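Side-chain contacts in pesticidal crystal protein Cry2Aa (Bacillus thuringiensis serovar kurstaki, PDB 1I5P), which binds to midgut epithelial cells of dipteran and lepidopteran larvae and promotes their colloid-osmotic lysis: residues N292-F295 with L296-L299; Y222-N225 with T226-A230; N88-Q91 with D92-R95. All coordinates share one frame; numbering follows the deposited sequence.

Contact 1 of 3, residues N292-F295 with L296-L299; sequences NWPF and LYSL
Y297 and L296 pack on W293, and L296 also touches the F295 ring, all on the short helix 293-300 in the part of Cry2Aa assigned to the delta-endotoxin middle domain. The two aromatics on successive turns form an edge-to-face (T-shaped) pair: the CD2 edge of Y297 comes down on one face of the W293 indole, with Y297 CD2 3.3 Å from W293 NE1 and the planes at 64°. Y297 CG sits between the backbone N and the carbonyl carbon (chi1 74°), and this swings the CD2 edge over the indole. Y297 CB makes a CH-pi contact of its own, 4.0 Å from the centroid of the six-membered ring. Both polar ends turn to E514: W293 NE1 bonds its carboxylate and Y297 OH its backbone N. L296 crosses the indole at about a right angle, its CB 3.7 Å from W293 CE3, and its CD2 branch is 3.8 Å from CD2 of the F295 ring. That ring also runs alongside L299, pointing the same way, and lies on L438, L442 and I450. Within this buried turn F295 O accepts twice, from L299 N and from S298 OG; the hydroxyl, which also bonds L442 N, stands 2.7 Å from F295 O and tilts 27° out of that carbonyl's plane.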
# COMPACT_ATOMS: atom_id res chain seq x y z
N ASN A 292 3.82 -19.49 -4.77
CA ASN A 292 4.81 -18.75 -5.53
C ASN A 292 4.86 -17.27 -5.14
O ASN A 292 5.82 -16.57 -5.45
CB ASN A 292 4.49 -18.79 -7.03
CG ASN A 292 4.33 -20.20 -7.55
OD1 ASN A 292 3.57 -20.43 -8.49
ND2 ASN A 292 5.05 -21.15 -6.97
N TRP A 293 3.81 -16.81 -4.47
CA TRP A 293 3.71 -15.40 -4.11
C TRP A 293 4.87 -14.87 -3.26
O TRP A 293 5.42 -13.82 -3.57
CB TRP A 293 2.37 -15.12 -3.41
CG TRP A 293 2.13 -13.67 -3.11
CD1 TRP A 293 1.73 -13.14 -1.91
CD2 TRP A 293 2.33 -12.56 -3.99
NE1 TRP A 293 1.68 -11.76 -1.99
CE2 TRP A 293 2.04 -11.38 -3.26
CE3 TRP A 293 2.72 -12.44 -5.33
CZ2 TRP A 293 2.14 -10.10 -3.82
CZ3 TRP A 293 2.82 -11.16 -5.89
CH2 TRP A 293 2.53 -10.01 -5.13
N PRO A 294 5.24 -15.59 -2.18
CA PRO A 294 6.34 -15.13 -1.33
C PRO A 294 7.57 -14.78 -2.14
O PRO A 294 8.19 -13.74 -1.91
CB PRO A 294 6.56 -16.31 -0.39
CG PRO A 294 5.15 -16.81 -0.21
CD PRO A 294 4.67 -16.84 -1.65
N PHE A 295 7.92 -15.63 -3.09
CA PHE A 295 9.08 -15.36 -3.93
C PHE A 295 8.88 -14.09 -4.73
O PHE A 295 9.76 -13.23 -4.77
CB PHE A 295 9.35 -16.50 -4.92
CG PHE A 295 10.26 -16.09 -6.05
CD1 PHE A 295 11.64 -16.04 -5.88
CD2 PHE A 295 9.73 -15.66 -7.27
CE1 PHE A 295 12.48 -15.57 -6.89
CE2 PHE A 295 10.56 -15.18 -8.29
CZ PHE A 295 11.94 -15.14 -8.09
N LEU A 296 7.73 -13.99 -5.39
CA LEU A 296 7.43 -12.83 -6.22
C LEU A 296 7.51 -11.48 -5.51
O LEU A 296 8.18 -10.57 -5.98
CB LEU A 296 6.06 -13.01 -6.88
CG LEU A 296 5.99 -14.14 -7.91
CD1 LEU A 296 4.55 -14.37 -8.37
CD2 LEU A 296 6.90 -13.80 -9.08
N TYR A 297 6.85 -11.35 -4.37
CA TYR A 297 6.91 -10.07 -3.69
C TYR A 297 8.26 -9.82 -3.01
O TYR A 297 8.62 -8.68 -2.75
CB TYR A 297 5.74 -9.91 -2.70
CG TYR A 297 5.81 -10.70 -1.42
CD1 TYR A 297 6.76 -10.40 -0.44
CD2 TYR A 297 4.87 -11.69 -1.14
CE1 TYR A 297 6.76 -11.06 0.79
CE2 TYR A 297 4.87 -12.36 0.09
CZ TYR A 297 5.82 -12.03 1.05
OH TYR A 297 5.80 -12.66 2.28
N SER A 298 9.02 -10.88 -2.75
CA SER A 298 10.34 -10.70 -2.14
C SER A 298 11.26 -10.14 -3.21
O SER A 298 12.22 -9.43 -2.92
CB SER A 298 10.90 -12.03 -1.60
OG SER A 298 11.36 -12.88 -2.63
N LEU A 299 10.94 -10.47 -4.47
CA LEU A 299 11.71 -10.01 -5.62
C LEU A 299 11.33 -8.59 -6.01
O LEU A 299 12.20 -7.77 -6.31
CB LEU A 299 11.47 -10.94 -6.81
CG LEU A 299 12.03 -10.48 -8.16
CD1 LEU A 299 13.54 -10.54 -8.15
CD2 LEU A 299 11.48 -11.37 -9.27

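Contact 2 of 3, residues Y222-N225 with T226-A230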
# COMPACT_ATOMS: atom_id res chain seq x y z
N TYR A 222 -11.44 -11.01 10.11
CA TYR A 222 -12.41 -11.51 9.14
C TYR A 222 -11.99 -11.16 7.71
O TYR A 222 -12.07 -12.00 6.82
CB TYR A 222 -13.80 -10.93 9.41
CG TYR A 222 -14.80 -11.28 8.32
CD1 TYR A 222 -15.34 -12.57 8.23
CD2 TYR A 222 -15.16 -10.35 7.35
CE1 TYR A 222 -16.22 -12.91 7.19
CE2 TYR A 222 -16.02 -10.68 6.31
CZ TYR A 222 -16.55 -11.96 6.24
OH TYR A 222 -17.40 -12.26 5.19
N CYS A 223 -11.55 -9.93 7.51
CA CYS A 223 -11.11 -9.49 6.18
C CYS A 223 -9.87 -10.25 5.73
O CYS A 223 -9.80 -10.74 4.60
CB CYS A 223 -10.81 -7.99 6.18
SG CYS A 223 -12.26 -6.94 6.32
N ILE A 224 -8.89 -10.35 6.62
CA ILE A 224 -7.66 -11.05 6.32
C ILE A 224 -7.92 -12.52 6.00
O ILE A 224 -7.44 -13.03 4.99
CB ILE A 224 -6.67 -10.94 7.50
CG1 ILE A 224 -6.27 -9.47 7.68
CG2 ILE A 224 -5.44 -11.82 7.24
CD1 ILE A 224 -5.56 -9.19 8.99
N ASN A 225 -8.69 -13.18 6.85
CA ASN A 225 -9.00 -14.59 6.63
C ASN A 225 -9.77 -14.82 5.33
O ASN A 225 -9.46 -15.76 4.59
CB ASN A 225 -9.79 -15.16 7.81
CG ASN A 225 -8.99 -15.18 9.11
OD1 ASN A 225 -7.76 -15.14 9.09
ND2 ASN A 225 -9.69 -15.26 10.24
N THR A 226 -10.75 -13.98 5.04
CA THR A 226 -11.54 -14.14 3.82
C THR A 226 -10.64 -14.04 2.58
O THR A 226 -10.73 -14.85 1.66
CB THR A 226 -12.65 -13.07 3.72
OG1 THR A 226 -13.54 -13.20 4.84
CG2 THR A 226 -13.45 -13.23 2.43
N TYR A 227 -9.77 -13.03 2.57
CA TYR A 227 -8.88 -12.83 1.45
C TYR A 227 -7.85 -13.95 1.32
O TYR A 227 -7.60 -14.44 0.22
CB TYR A 227 -8.16 -11.50 1.59
CG TYR A 227 -7.12 -11.26 0.52
CD1 TYR A 227 -7.48 -10.84 -0.76
CD2 TYR A 227 -5.76 -11.43 0.79
CE1 TYR A 227 -6.52 -10.60 -1.74
CE2 TYR A 227 -4.80 -11.20 -0.18
CZ TYR A 227 -5.18 -10.78 -1.44
OH TYR A 227 -4.22 -10.53 -2.39
N GLN A 228 -7.24 -14.34 2.44
CA GLN A 228 -6.23 -15.40 2.41
C GLN A 228 -6.77 -16.72 1.88
O GLN A 228 -6.10 -17.41 1.13
CB GLN A 228 -5.61 -15.63 3.80
CG GLN A 228 -4.54 -14.62 4.17
CD GLN A 228 -3.67 -15.09 5.33
OE1 GLN A 228 -4.12 -15.20 6.46
NE2 GLN A 228 -2.40 -15.36 5.04
N THR A 229 -7.99 -17.06 2.29
CA THR A 229 -8.60 -18.30 1.82
C THR A 229 -8.75 -18.27 0.29
O THR A 229 -8.44 -19.25 -0.39
CB THR A 229 -10.00 -18.50 2.45
OG1 THR A 229 -9.86 -18.69 3.86
CG2 THR A 229 -10.69 -19.72 1.85
N ALA A 230 -9.20 -17.14 -0.23
CA ALA A 230 -9.39 -16.99 -1.67
C ALA A 230 -8.06 -16.97 -2.41
O ALA A 230 -7.93 -17.57 -3.49
CB ALA A 230 -10.16 -15.71 -1.96
O HOH W 1 -6.11 -16.54 7.46
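With chi1 at -61°, T226 holds OG1 beside its own backbone N and anti to its carbonyl carbon, aimed back at Y222 one turn earlier, while Y222 carries its ring anti to its backbone N (chi1 173°), which brings one face of the ring under the same hydroxyl. Two things follow. T226 OG1 donates to Y222 O over 2.7 Å, joining the regular bond from T226 N, and the two donors reach that oxygen from opposite faces of the carbonyl plane. The hydroxyl oxygen also lies over one face of the Y222 ring, displaced toward the rim and nearest to CZ, at 3.5 Å. F177, from helix 170-193, meets the Y222 ring edge-to-face.

T229 repeats the pattern one turn on. Its OG1 donates to N225 O at 3.0 Å, and T229 N arrives on the other face of that carbonyl, so again one oxygen is gripped by two bonds from a single residue.

On another side of the helix the amides of N225 and Q228 are linked through a water, which donates to both side-chain oxygens: 2.7 Å to N225 OD1 and 2.6 Å to Q228 OE1. The Q228 chain runs beside I224, pointing the same way, with OE1 3.7 Å from I224 CG2. Y227 turns instead into the interior, meeting F244 and F253 of helix 238-259 as well as F516.

Threonine hydroxyls bonded to the carbonyl four residues back are a familiar feature of alpha-helices, here on the long helix 202-232 of the delta-endotoxin N-terminal helical bundle.

Contact 3 of 3, residues N88-Q91 with D92-R95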
# COMPACT_ATOMS: atom_id res chain seq x y z
N ASN A 88 -26.09 4.52 -4.46
CA ASN A 88 -25.52 4.16 -5.76
C ASN A 88 -24.03 3.80 -5.77
O ASN A 88 -23.62 2.90 -6.51
CB ASN A 88 -25.79 5.26 -6.79
CG ASN A 88 -24.82 6.43 -6.69
OD1 ASN A 88 -24.95 7.28 -5.81
ND2 ASN A 88 -23.85 6.47 -7.60
N LEU A 89 -23.21 4.48 -4.97
CA LEU A 89 -21.78 4.16 -4.95
C LEU A 89 -21.52 2.79 -4.32
O LEU A 89 -20.62 2.06 -4.74
CB LEU A 89 -20.99 5.26 -4.22
CG LEU A 89 -21.01 6.65 -4.87
CD1 LEU A 89 -20.10 7.59 -4.10
CD2 LEU A 89 -20.57 6.55 -6.33
N MET A 90 -22.31 2.45 -3.31
CA MET A 90 -22.16 1.15 -2.67
C MET A 90 -22.68 0.09 -3.63
O MET A 90 -22.09 -0.98 -3.76
CB MET A 90 -22.95 1.11 -1.36
CG MET A 90 -22.31 1.91 -0.23
SD MET A 90 -20.70 1.24 0.24
CE MET A 90 -21.17 0.13 1.59
N GLN A 91 -23.78 0.39 -4.31
CA GLN A 91 -24.34 -0.57 -5.26
C GLN A 91 -23.34 -0.82 -6.38
O GLN A 91 -23.20 -1.94 -6.84
CB GLN A 91 -25.66 -0.06 -5.85
CG GLN A 91 -26.77 0.14 -4.83
CD GLN A 91 -28.08 0.57 -5.48
OE1 GLN A 91 -28.09 1.08 -6.60
NE2 GLN A 91 -29.18 0.39 -4.76
N ASP A 92 -22.64 0.23 -6.81
CA ASP A 92 -21.67 0.10 -7.88
C ASP A 92 -20.45 -0.71 -7.44
O ASP A 92 -19.86 -1.45 -8.23
CB ASP A 92 -21.23 1.47 -8.37
CG ASP A 92 -20.09 1.40 -9.35
OD1 ASP A 92 -20.33 1.02 -10.53
OD2 ASP A 92 -18.94 1.70 -8.96
N ILE A 93 -20.05 -0.55 -6.18
CA ILE A 93 -18.91 -1.30 -5.66
C ILE A 93 -19.22 -2.79 -5.78
O ILE A 93 -18.40 -3.57 -6.25
CB ILE A 93 -18.65 -0.95 -4.18
CG1 ILE A 93 -17.94 0.40 -4.09
CG2 ILE A 93 -17.83 -2.06 -3.51
CD1 ILE A 93 -17.74 0.90 -2.66
N LEU A 94 -20.43 -3.17 -5.36
CA LEU A 94 -20.86 -4.56 -5.43
C LEU A 94 -20.89 -5.05 -6.86
O LEU A 94 -20.40 -6.14 -7.17
CB LEU A 94 -22.25 -4.74 -4.83
CG LEU A 94 -22.89 -6.10 -5.16
CD1 LEU A 94 -22.12 -7.23 -4.46
CD2 LEU A 94 -24.34 -6.09 -4.72
N ARG A 95 -21.48 -4.25 -7.75
CA ARG A 95 -21.57 -4.66 -9.13
C ARG A 95 -20.25 -4.72 -9.87
O ARG A 95 -20.04 -5.60 -10.70
CB ARG A 95 -22.59 -3.78 -9.85
CG ARG A 95 -23.98 -3.93 -9.24
CD ARG A 95 -24.22 -5.39 -8.81
NE ARG A 95 -25.59 -5.69 -8.42
CZ ARG A 95 -26.51 -6.21 -9.24
NH1 ARG A 95 -26.20 -6.47 -10.50
NH2 ARG A 95 -27.73 -6.47 -8.79
O HOH W 2 -18.96 3.29 -6.73
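M90 and I93 lie side by side on the inner face of helix 88-101, part of the N-terminal helical bundle, and their side chains point the same way. In M90 the first torsion and the bend at chi2 (-64°) bring SD to 4.2 Å from I93 CD1; the further bend at chi3 turns only CE. I93 keeps CG1 beside its backbone N, which lays that methylene 3.2 Å from L89 O, the same carbonyl that accepts the backbone bond from I93 N, and the extended chi2 carries CD1 on toward M90 SD. Helix 170-193 covers this apolar pair, with Q179 and M183 against M90 and P175 and L176 against I93.

R95, an exposed residue, starts in the same manner as I93, with CG beside the backbone N, and this first torsion brings CG to 3.2 Å from Q91 O. The kink at chi2 (-37°) then redirects CD and the rest of the chain, which leads away to a long, weak ion pair with E98. Q91, by contrast, runs out extended beyond CG and meets N114 and L117 of helix 107-135.

D92 differs from these four in its first torsion: CG is anti to the backbone N (chi1 173°), beside the carbonyl carbon. Its OD2 lies close to E96 OE2, a closeness that would probably raise the pKa of one of the two carboxylates. A water joins the D92 carboxylate to the turn before it, donating to L89 O at 2.9 Å and to D92 OD2 at 2.7 Å.

Overall arrangement
Following the chain from the N terminus, contact 3 comes first, on helix 88-101, then contact 2 near the end of helix 202-232, then contact 1 on helix 293-300. Each is local to its own helix, so none closes a long loop; they run in series without nesting or crossing. Contacts 3 and 2 share the N-terminal helical domain, their centres about 21 Å apart, and both pack on helix 170-193. Contact 1 belongs to the middle domain, yet its nearest atoms come within about 6 Å of contact 2. Helix 238-259 touches both, and E514 beside contact 1 and F516 beside contact 2 bring the C-terminal region to the same junction.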